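VOC domain-containing protein (Streptococcus mutans, PDB 3L7T) binds zinc and, as a member of the vicinal oxygen chelate superfamily, may have lactoylglutathione lyase (glyoxalase I) activity. Local coordinates at residues A[7-12]-A[50-55]; A[31-36]-A[44-49]; A[105-110]-A[121-126]. One frame throughout, in Å; residues are numbered along the deposited sequence.

Contact 1. Residues A[7-12]-A[50-55]; sequences HHVALI and GDIELE. With ZN (zinc ion), chain E.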
loop_
_atom_site.group_PDB
_atom_site.type_symbol
_atom_site.label_atom_id
_atom_site.label_comp_id
_atom_site.label_asym_id
_atom_site.label_seq_id
_atom_site.Cartn_x
_atom_site.Cartn_y
_atom_site.Cartn_z
ATOM N N HIS A 7 -5.338 2.440 8.975
ATOM C CA HIS A 7 -6.333 3.493 8.843
ATOM C C HIS A 7 -6.660 3.733 7.374
ATOM O O HIS A 7 -7.836 3.757 6.973
ATOM C CB HIS A 7 -5.792 4.782 9.455
ATOM C CG HIS A 7 -6.774 5.905 9.390
ATOM N ND1 HIS A 7 -6.802 6.804 8.353
ATOM C CD2 HIS A 7 -7.791 6.247 10.220
ATOM C CE1 HIS A 7 -7.817 7.642 8.529
ATOM N NE2 HIS A 7 -8.415 7.336 9.668
ATOM N N HIS A 8 -5.612 3.908 6.574
ATOM C CA HIS A 8 -5.793 4.088 5.125
ATOM C C HIS A 8 -4.525 3.733 4.358
ATOM O O HIS A 8 -3.423 3.637 4.935
ATOM C CB HIS A 8 -6.263 5.538 4.805
ATOM C CG HIS A 8 -5.224 6.593 5.045
ATOM N ND1 HIS A 8 -5.125 7.290 6.232
ATOM C CD2 HIS A 8 -4.295 7.130 4.218
ATOM C CE1 HIS A 8 -4.176 8.206 6.125
ATOM N NE2 HIS A 8 -3.627 8.092 4.927
ATOM N N VAL A 9 -4.706 3.498 3.056
ATOM C CA VAL A 9 -3.604 3.242 2.137
ATOM C C VAL A 9 -3.804 4.266 1.038
ATOM O O VAL A 9 -4.936 4.470 0.594
ATOM C CB VAL A 9 -3.751 1.857 1.486
ATOM C CG1 VAL A 9 -2.473 1.516 0.712
ATOM C CG2 VAL A 9 -3.942 0.791 2.586
ATOM N N ALA A 10 -2.728 4.936 0.662
ATOM C CA ALA A 10 -2.792 5.996 -0.355
ATOM C C ALA A 10 -2.077 5.520 -1.597
ATOM O O ALA A 10 -1.171 4.685 -1.531
ATOM C CB ALA A 10 -2.138 7.248 0.177
ATOM N N LEU A 11 -2.529 6.020 -2.742
ATOM C CA LEU A 11 -1.865 5.671 -3.983
ATOM C C LEU A 11 -1.972 6.833 -4.911
ATOM O O LEU A 11 -2.823 7.723 -4.720
ATOM C CB LEU A 11 -2.485 4.419 -4.596
ATOM C CG LEU A 11 -3.952 4.428 -5.002
ATOM C CD1 LEU A 11 -4.034 4.696 -6.487
ATOM C CD2 LEU A 11 -4.589 3.079 -4.696
ATOM N N ILE A 12 -1.080 6.832 -5.890
ATOM C CA ILE A 12 -0.985 7.897 -6.893
ATOM C C ILE A 12 -1.391 7.347 -8.258
ATOM O O ILE A 12 -0.994 6.263 -8.642
ATOM C CB ILE A 12 0.449 8.460 -6.949
ATOM C CG1 ILE A 12 0.710 9.248 -5.651
ATOM C CG2 ILE A 12 0.649 9.374 -8.219
ATOM C CD1 ILE A 12 2.090 9.840 -5.488
ATOM N N GLY A 50 -14.381 -1.593 3.500
ATOM C CA GLY A 50 -14.624 -2.025 4.879
ATOM C C GLY A 50 -14.110 -0.979 5.861
ATOM O O GLY A 50 -14.448 0.198 5.737
ATOM N N ASP A 51 -13.244 -1.372 6.796
ATOM C CA ASP A 51 -12.791 -0.427 7.824
ATOM C C ASP A 51 -11.585 0.412 7.447
ATOM O O ASP A 51 -11.049 1.119 8.272
ATOM C CB ASP A 51 -12.483 -1.134 9.145
ATOM C CG ASP A 51 -13.567 -2.096 9.562
ATOM O OD1 ASP A 51 -14.765 -1.711 9.605
ATOM O OD2 ASP A 51 -13.194 -3.242 9.900
ATOM N N ILE A 52 -11.146 0.348 6.201
ATOM C CA ILE A 52 -9.931 1.040 5.828
ATOM C C ILE A 52 -10.351 1.982 4.709
ATOM O O ILE A 52 -11.160 1.600 3.865
ATOM C CB ILE A 52 -8.884 0.008 5.327
ATOM C CG1 ILE A 52 -8.303 -0.741 6.529
ATOM C CG2 ILE A 52 -7.782 0.670 4.485
ATOM C CD1 ILE A 52 -7.517 -1.985 6.200
ATOM N N GLU A 53 -9.745 3.153 4.626
ATOM C CA GLU A 53 -9.966 3.997 3.452
ATOM C C GLU A 53 -8.859 3.794 2.405
ATOM O O GLU A 53 -7.725 3.519 2.748
ATOM C CB GLU A 53 -10.037 5.471 3.862
ATOM C CG GLU A 53 -11.199 5.782 4.808
ATOM C CD GLU A 53 -11.378 7.282 5.045
ATOM O OE1 GLU A 53 -10.745 8.102 4.340
ATOM O OE2 GLU A 53 -12.143 7.643 5.955
ATOM N N LEU A 54 -9.191 3.969 1.134
ATOM C CA LEU A 54 -8.171 4.089 0.075
ATOM C C LEU A 54 -8.146 5.542 -0.346
ATOM O O LEU A 54 -9.194 6.094 -0.664
ATOM C CB LEU A 54 -8.588 3.247 -1.143
ATOM C CG LEU A 54 -8.872 1.793 -0.837
ATOM C CD1 LEU A 54 -9.265 1.075 -2.171
ATOM C CD2 LEU A 54 -7.705 1.124 -0.179
ATOM N N GLU A 55 -6.977 6.181 -0.295
ATOM C CA GLU A 55 -6.872 7.587 -0.658
ATOM C C GLU A 55 -6.237 7.648 -2.022
ATOM O O GLU A 55 -5.070 7.322 -2.160
ATOM C CB GLU A 55 -5.952 8.337 0.308
ATOM C CG GLU A 55 -6.494 8.525 1.700
ATOM C CD GLU A 55 -5.640 9.478 2.516
ATOM O OE1 GLU A 55 -4.452 9.693 2.141
ATOM O OE2 GLU A 55 -6.115 9.853 3.611
HETATM ZN ZN ZN E . -2.298 9.849 3.888
HETATM O O HOH W 1 -10.059 4.033 8.490
#

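Contact 2. Residues A[31-36]-A[44-49]; sequences VIRENH and KLDLKC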
loop_
_atom_site.group_PDB
_atom_site.type_symbol
_atom_site.label_atom_id
_atom_site.label_comp_id
_atom_site.label_asym_id
_atom_site.label_seq_id
_atom_site.Cartn_x
_atom_site.Cartn_y
_atom_site.Cartn_z
ATOM N N VAL A 31 -17.550 6.258 -2.655
ATOM C CA VAL A 31 -16.851 7.507 -2.397
ATOM C C VAL A 31 -17.229 8.081 -1.033
ATOM O O VAL A 31 -18.416 8.310 -0.740
ATOM C CB VAL A 31 -17.188 8.551 -3.492
ATOM C CG1 VAL A 31 -16.537 9.869 -3.165
ATOM C CG2 VAL A 31 -16.722 8.040 -4.867
ATOM N N ILE A 32 -16.229 8.295 -0.186
ATOM C CA ILE A 32 -16.449 8.970 1.076
ATOM C C ILE A 32 -16.398 10.479 0.907
ATOM O O ILE A 32 -17.298 11.175 1.378
ATOM C CB ILE A 32 -15.441 8.536 2.151
ATOM C CG1 ILE A 32 -15.482 7.012 2.365
ATOM C CG2 ILE A 32 -15.699 9.282 3.465
ATOM C CD1 ILE A 32 -14.246 6.451 3.071
ATOM N N ARG A 33 -15.304 10.977 0.326
ATOM C CA ARG A 33 -15.082 12.404 0.097
ATOM C C ARG A 33 -14.333 12.548 -1.203
ATOM O O ARG A 33 -13.565 11.659 -1.601
ATOM C CB ARG A 33 -14.178 13.029 1.182
ATOM C CG ARG A 33 -14.528 12.663 2.601
ATOM C CD ARG A 33 -13.450 13.154 3.598
ATOM N NE ARG A 33 -13.563 12.374 4.811
ATOM C CZ ARG A 33 -12.862 11.280 5.048
ATOM N NH1 ARG A 33 -11.931 10.880 4.167
ATOM N NH2 ARG A 33 -13.129 10.560 6.127
ATOM N N GLU A 34 -14.381 13.751 -1.737
ATOM C CA GLU A 34 -13.531 14.136 -2.850
ATOM C C GLU A 34 -13.221 15.611 -2.752
ATOM O O GLU A 34 -14.141 16.438 -2.607
ATOM C CB GLU A 34 -14.224 13.846 -4.171
ATOM C CG GLU A 34 -13.384 14.220 -5.389
ATOM C CD GLU A 34 -14.141 14.016 -6.703
ATOM O OE1 GLU A 34 -15.371 14.210 -6.711
ATOM O OE2 GLU A 34 -13.503 13.723 -7.737
ATOM N N ASN A 35 -11.933 15.935 -2.729
ATOM C CA ASN A 35 -11.495 17.308 -2.529
ATOM C C ASN A 35 -10.398 17.719 -3.475
ATOM O O ASN A 35 -9.492 16.945 -3.779
ATOM C CB ASN A 35 -11.039 17.514 -1.082
ATOM C CG ASN A 35 -12.189 17.498 -0.124
ATOM O OD1 ASN A 35 -13.010 18.424 -0.107
ATOM N ND2 ASN A 35 -12.272 16.446 0.673
ATOM N N HIS A 36 -10.431 18.949 -3.925
ATOM C CA HIS A 36 -9.427 19.460 -4.835
ATOM C C HIS A 36 -8.690 20.648 -4.180
ATOM O O HIS A 36 -9.298 21.600 -3.772
ATOM C CB HIS A 36 -10.126 19.830 -6.117
ATOM C CG HIS A 36 -9.256 20.440 -7.143
ATOM N ND1 HIS A 36 -9.717 21.387 -8.015
ATOM C CD2 HIS A 36 -7.970 20.230 -7.464
ATOM C CE1 HIS A 36 -8.749 21.754 -8.816
ATOM N NE2 HIS A 36 -7.676 21.062 -8.506
ATOM N N LYS A 44 -7.902 14.624 -4.260
ATOM C CA LYS A 44 -7.772 13.564 -3.285
ATOM C C LYS A 44 -9.130 12.905 -3.129
ATOM O O LYS A 44 -10.125 13.572 -2.840
ATOM C CB LYS A 44 -7.308 14.141 -1.939
ATOM C CG LYS A 44 -7.147 13.071 -0.827
ATOM C CD LYS A 44 -6.738 13.683 0.530
ATOM C CE LYS A 44 -6.505 12.589 1.568
ATOM N NZ LYS A 44 -7.768 12.160 2.275
ATOM N N LEU A 45 -9.193 11.648 -3.538
ATOM C CA LEU A 45 -10.426 10.903 -3.612
ATOM C C LEU A 45 -10.348 9.827 -2.525
ATOM O O LEU A 45 -9.487 8.939 -2.591
ATOM C CB LEU A 45 -10.533 10.239 -4.980
ATOM C CG LEU A 45 -11.694 9.248 -5.145
ATOM C CD1 LEU A 45 -13.102 9.846 -4.949
ATOM C CD2 LEU A 45 -11.584 8.575 -6.488
ATOM N N ASP A 46 -11.266 9.889 -1.560
ATOM C CA ASP A 46 -11.245 8.947 -0.433
ATOM C C ASP A 46 -12.339 7.902 -0.588
ATOM O O ASP A 46 -13.532 8.239 -0.674
ATOM C CB ASP A 46 -11.449 9.705 0.877
ATOM C CG ASP A 46 -10.356 10.757 1.129
ATOM O OD1 ASP A 46 -9.180 10.540 0.732
ATOM O OD2 ASP A 46 -10.670 11.795 1.760
ATOM N N LEU A 47 -11.924 6.634 -0.648
ATOM C CA LEU A 47 -12.849 5.523 -0.932
ATOM C C LEU A 47 -12.994 4.590 0.257
ATOM O O LEU A 47 -12.035 4.328 0.971
ATOM C CB LEU A 47 -12.303 4.707 -2.110
ATOM C CG LEU A 47 -12.096 5.519 -3.393
ATOM C CD1 LEU A 47 -11.805 4.590 -4.573
ATOM C CD2 LEU A 47 -13.345 6.389 -3.747
ATOM N N LYS A 48 -14.182 4.022 0.439
ATOM C CA LYS A 48 -14.358 3.091 1.527
ATOM C C LYS A 48 -14.053 1.659 1.129
ATOM O O LYS A 48 -14.626 1.141 0.156
ATOM C CB LYS A 48 -15.787 3.173 2.058
ATOM C CG LYS A 48 -16.008 2.281 3.260
ATOM C CD LYS A 48 -17.297 2.666 4.018
ATOM C CE LYS A 48 -17.323 1.985 5.389
ATOM N NZ LYS A 48 -17.539 0.517 5.170
ATOM N N CYS A 49 -13.262 0.967 1.946
ATOM C CA CYS A 49 -13.074 -0.479 1.761
ATOM C C CYS A 49 -13.163 -1.205 3.108
ATOM O O CYS A 49 -12.178 -1.280 3.832
ATOM C CB CYS A 49 -11.742 -0.791 1.076
ATOM S SG CYS A 49 -11.556 -2.573 0.706
HETATM O O HOH W 2 -10.446 14.069 0.045
#

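Contact 3. Residues A[105-110]-A[121-126]; sequences RVEEVR and FFFDPD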
loop_
_atom_site.group_PDB
_atom_site.type_symbol
_atom_site.label_atom_id
_atom_site.label_comp_id
_atom_site.label_asym_id
_atom_site.label_seq_id
_atom_site.Cartn_x
_atom_site.Cartn_y
_atom_site.Cartn_z
ATOM N N ARG A 105 -8.483 -7.092 -17.515
ATOM C CA ARG A 105 -7.777 -8.374 -17.689
ATOM C C ARG A 105 -7.359 -8.942 -16.342
ATOM O O ARG A 105 -6.735 -8.252 -15.536
ATOM C CB ARG A 105 -6.535 -8.212 -18.566
ATOM C CG ARG A 105 -5.816 -9.539 -18.858
ATOM C CD ARG A 105 -4.311 -9.437 -18.626
ATOM N NE ARG A 105 -3.608 -8.887 -19.786
ATOM C CZ ARG A 105 -2.689 -9.544 -20.499
ATOM N NH1 ARG A 105 -2.327 -10.777 -20.156
ATOM N NH2 ARG A 105 -2.111 -8.956 -21.544
ATOM N N VAL A 106 -7.719 -10.196 -16.097
ATOM C CA VAL A 106 -7.341 -10.864 -14.856
ATOM C C VAL A 106 -6.502 -12.094 -15.170
ATOM O O VAL A 106 -6.896 -12.937 -15.987
ATOM C CB VAL A 106 -8.573 -11.274 -14.063
ATOM C CG1 VAL A 106 -8.179 -11.736 -12.641
ATOM C CG2 VAL A 106 -9.552 -10.093 -14.007
ATOM N N GLU A 107 -5.322 -12.166 -14.571
ATOM C CA GLU A 107 -4.464 -13.339 -14.764
ATOM C C GLU A 107 -5.095 -14.615 -14.187
ATOM O O GLU A 107 -6.071 -14.563 -13.421
ATOM C CB GLU A 107 -3.060 -13.063 -14.198
ATOM C CG GLU A 107 -2.361 -11.916 -14.953
ATOM C CD GLU A 107 -0.947 -11.597 -14.458
ATOM O OE1 GLU A 107 -0.567 -12.064 -13.358
ATOM O OE2 GLU A 107 -0.228 -10.838 -15.158
ATOM N N GLU A 108 -4.606 -15.772 -14.629
ATOM C CA GLU A 108 -5.201 -17.048 -14.235
ATOM C C GLU A 108 -5.327 -17.120 -12.728
ATOM O O GLU A 108 -4.417 -16.724 -12.003
ATOM C CB GLU A 108 -4.306 -18.220 -14.632
ATOM C CG GLU A 108 -4.462 -18.718 -16.028
ATOM C CD GLU A 108 -3.558 -19.911 -16.279
ATOM O OE1 GLU A 108 -3.775 -20.968 -15.641
ATOM O OE2 GLU A 108 -2.569 -19.740 -17.022
ATOM N N VAL A 109 -6.336 -17.844 -12.287
ATOM C CA VAL A 109 -6.464 -18.184 -10.886
ATOM C C VAL A 109 -5.312 -19.080 -10.435
ATOM O O VAL A 109 -5.090 -20.162 -10.998
ATOM C CB VAL A 109 -7.804 -18.874 -10.622
ATOM C CG1 VAL A 109 -7.863 -19.398 -9.205
ATOM C CG2 VAL A 109 -8.946 -17.908 -10.900
ATOM N N ARG A 110 -4.603 -18.646 -9.397
ATOM C CA ARG A 110 -3.616 -19.487 -8.757
ATOM C C ARG A 110 -3.933 -19.676 -7.285
ATOM O O ARG A 110 -4.945 -19.184 -6.794
ATOM C CB ARG A 110 -2.216 -18.930 -8.932
ATOM C CG ARG A 110 -2.100 -17.443 -8.772
ATOM C CD ARG A 110 -0.990 -16.904 -9.675
ATOM N NE ARG A 110 0.049 -17.905 -9.924
ATOM C CZ ARG A 110 1.206 -17.955 -9.267
ATOM N NH1 ARG A 110 1.469 -17.059 -8.322
ATOM N NH2 ARG A 110 2.104 -18.890 -9.556
ATOM N N PHE A 121 -4.379 -12.005 -9.727
ATOM C CA PHE A 121 -3.984 -10.616 -9.972
ATOM C C PHE A 121 -4.675 -9.946 -11.145
ATOM O O PHE A 121 -4.879 -10.541 -12.222
ATOM C CB PHE A 121 -2.471 -10.497 -10.176
ATOM C CG PHE A 121 -1.671 -10.596 -8.904
ATOM C CD1 PHE A 121 -1.428 -9.463 -8.123
ATOM C CD2 PHE A 121 -1.133 -11.811 -8.512
ATOM C CE1 PHE A 121 -0.674 -9.549 -6.961
ATOM C CE2 PHE A 121 -0.381 -11.912 -7.355
ATOM C CZ PHE A 121 -0.156 -10.783 -6.572
ATOM N N PHE A 122 -4.965 -8.667 -10.955
ATOM C CA PHE A 122 -5.358 -7.772 -12.050
ATOM C C PHE A 122 -4.606 -6.466 -11.816
ATOM O O PHE A 122 -3.792 -6.391 -10.898
ATOM C CB PHE A 122 -6.886 -7.589 -12.077
ATOM C CG PHE A 122 -7.465 -6.964 -10.837
ATOM C CD1 PHE A 122 -8.009 -5.681 -10.893
ATOM C CD2 PHE A 122 -7.619 -7.710 -9.652
ATOM C CE1 PHE A 122 -8.662 -5.152 -9.807
ATOM C CE2 PHE A 122 -8.238 -7.175 -8.561
ATOM C CZ PHE A 122 -8.758 -5.876 -8.623
ATOM N N PHE A 123 -4.838 -5.450 -12.644
ATOM C CA PHE A 123 -4.017 -4.239 -12.577
ATOM C C PHE A 123 -4.855 -2.986 -12.744
ATOM O O PHE A 123 -5.849 -3.010 -13.436
ATOM C CB PHE A 123 -2.917 -4.282 -13.642
ATOM C CG PHE A 123 -2.014 -5.472 -13.509
ATOM C CD1 PHE A 123 -0.850 -5.391 -12.762
ATOM C CD2 PHE A 123 -2.394 -6.696 -14.033
ATOM C CE1 PHE A 123 -0.053 -6.503 -12.572
ATOM C CE2 PHE A 123 -1.620 -7.830 -13.818
ATOM C CZ PHE A 123 -0.436 -7.731 -13.106
ATOM N N ASP A 124 -4.448 -1.897 -12.096
ATOM C CA ASP A 124 -5.125 -0.634 -12.261
ATOM C C ASP A 124 -4.552 0.033 -13.513
ATOM O O ASP A 124 -3.636 -0.528 -14.141
ATOM C CB ASP A 124 -5.065 0.223 -10.970
ATOM C CG ASP A 124 -3.906 1.215 -10.916
ATOM O OD1 ASP A 124 -2.880 1.084 -11.652
ATOM O OD2 ASP A 124 -4.002 2.118 -10.020
ATOM N N PRO A 125 -5.173 1.132 -13.954
ATOM C CA PRO A 125 -4.754 1.772 -15.199
ATOM C C PRO A 125 -3.277 2.154 -15.254
ATOM O O PRO A 125 -2.738 2.341 -16.353
ATOM C CB PRO A 125 -5.640 3.030 -15.264
ATOM C CG PRO A 125 -6.876 2.632 -14.511
ATOM C CD PRO A 125 -6.370 1.769 -13.381
ATOM N N ASP A 126 -2.634 2.306 -14.097
ATOM C CA ASP A 126 -1.203 2.652 -14.005
ATOM C C ASP A 126 -0.333 1.447 -13.656
ATOM O O ASP A 126 0.856 1.599 -13.335
ATOM C CB ASP A 126 -0.988 3.787 -13.017
ATOM C CG ASP A 126 -1.579 5.105 -13.525
ATOM O OD1 ASP A 126 -1.164 5.522 -14.621
ATOM O OD2 ASP A 126 -2.554 5.638 -12.937
HETATM O O HOH W 3 -5.573 -5.837 -15.336
HETATM O O HOH W 4 -3.235 -14.475 -10.926
#

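Contact 1. Residues A[7-12]-A[50-55]
D51 and H7 meet through one water, which donates to D51 O and, at 2.7 Å, to H7 O, joining two parallel strands just where their pairing starts. I52 comes next, its CG2 resting 4.0 Å from H8 CA and also touching V9. E53 takes up the register: its N gives a nearly straight bond to H7 O, and its O receives V9 N at 3.0 Å. L54 lies on the same face as V9, with CD2 against it. E55 continues the backbone pattern: its N donates to V9 O at 2.8 Å and its O accepts from L11 N. Its carboxylate goes to the metal. H8 puts CG between its own backbone N and carbonyl carbon (chi1 69°), which turns NE2 to the zinc ion at 2.4 Å; E55 OE1 reaches the same ion at a longer 2.8 Å. In-plane donation from H8 ND1 to H7 ND1 (2.7 Å) fixes the rotation of the imidazole. R33 forms a salt bridge with E53 and K44 one with E55, and H84 of the second subunit shares the zinc. Strand 42-49 flanks strand 52-58, whereas strand 5-12 pairs antiparallel with a strand of that subunit, continuing the sheet across the interface.

Contact 2. Residues A[31-36]-A[44-49]
I32 and R33 both face D46, a classic beta bulge in the hairpin of strands 30-37 and 42-49. D46 O takes a 2.7 Å bond from I32 N and only a weak one from R33 N, while D46 N returns a bond to R33 O. Beyond the bulge, N35 and K44 form a regular antiparallel hydrogen-bonded pair. The tight part of the contact is the face of R33, K44 and D46, where a salt-bridge network holds the buried D46 carboxylate. K44 runs extended and then bends at its last torsion (chi4 -86°), which brings NZ back to D46 OD1 at 2.6 Å, on the syn side; its bond to OD2 is weak. A water ties OD2 to K44 O and to N35 ND2, so the N35-K44 and R33-D46 pairs share one polar cluster. At the bulge I32 CG2 covers one face of the R33 guanidinium, and its CD1 lies 3.8 Å from CB of exposed K48. The other face is apolar near helix 16-26 and looser outward. V31 CG1 meets L45 CD1 and V31 CG2 meets L47 CD2, each at 3.9 Å, with tyrosines of that helix against the leucines. The exposed E34 merely brushes L45 before its carboxylate bonds to the Y16 hydroxyl. Within the network, R33 NH1 reaches D46 OD2 at 2.9 Å, with OD2 in the guanidinium plane but NH1 51° out of the carboxylate plane.

Contact 3. Residues A[105-110]-A[121-126]
E107 N donates to F121 O at 2.9 Å, nearly in line with the carbonyl, and this is the one direct hydrogen bond between the segments, whose CA atoms come to 4.6 Å at V106 and F122. Further along the backbones, waters replace direct bonds. One donates to R105 O at 2.7 Å and accepts from F123 N; another donates to E108 O and accepts from F121 N at 3.0 Å.

Of the side chains, V106 and F122 lie side by side and point the same way, with V106 CG2 4.1 Å from F122 CB. The other branch, V106 CG1, sits against F121 O, and F122 CB is also met by R105 O. F122 holds CG between its backbone N and carbonyl carbon (chi1 62°), which swings the ring away from the loop and into the core, against L130, L132 and F22. On the outer side E107 reaches along the strand with an extended chain. Its OE2 stands 3.6 Å from F123 CE2, at the ring edge and near the ring plane, while the carboxylate and ring planes are 65° apart. OE1 of the same group is turned to F121 CB, at 4.0 Å.

R96 of helix 92-102 takes hold of V106 O and E107 O, so the loop is bound to the helix as well as to the strand. F121 packs on E131 and edge-to-face on H84. The chemistry is thus mixed. Direct and water-mediated backbone bonds join the loop to the strand, the carboxylate of E107 faces the C-H edge of F123, where a weak electrostatic attraction is plausible, and F121 lies beside two zinc-binding residues, H84 and E131, that hold no metal on this chain in the model.

In the fold
The two four-stranded sheets of the chain share the strand order 1-4-3-2, as expected of the paired beta-alpha-beta-beta-beta modules of the vicinal oxygen chelate fold. Contacts 1 and 2 belong to the first sheet, about 9 Å apart between centres, and contact 2 is nested inside the loop that contact 1 closes. Contact 1 supplies first-shell metal ligands; contact 2 adds a second-shell residue, K44, whose side chain is about 6 Å from the zinc. Contact 3 belongs to the other module, its centre about 20 Å from that of contact 1 and about 24 Å from that of contact 2. The F121 side chain nevertheless lies about 4 Å from that of H84 of the same chain, the counterpart of the ligand that the second subunit contributes at contact 1.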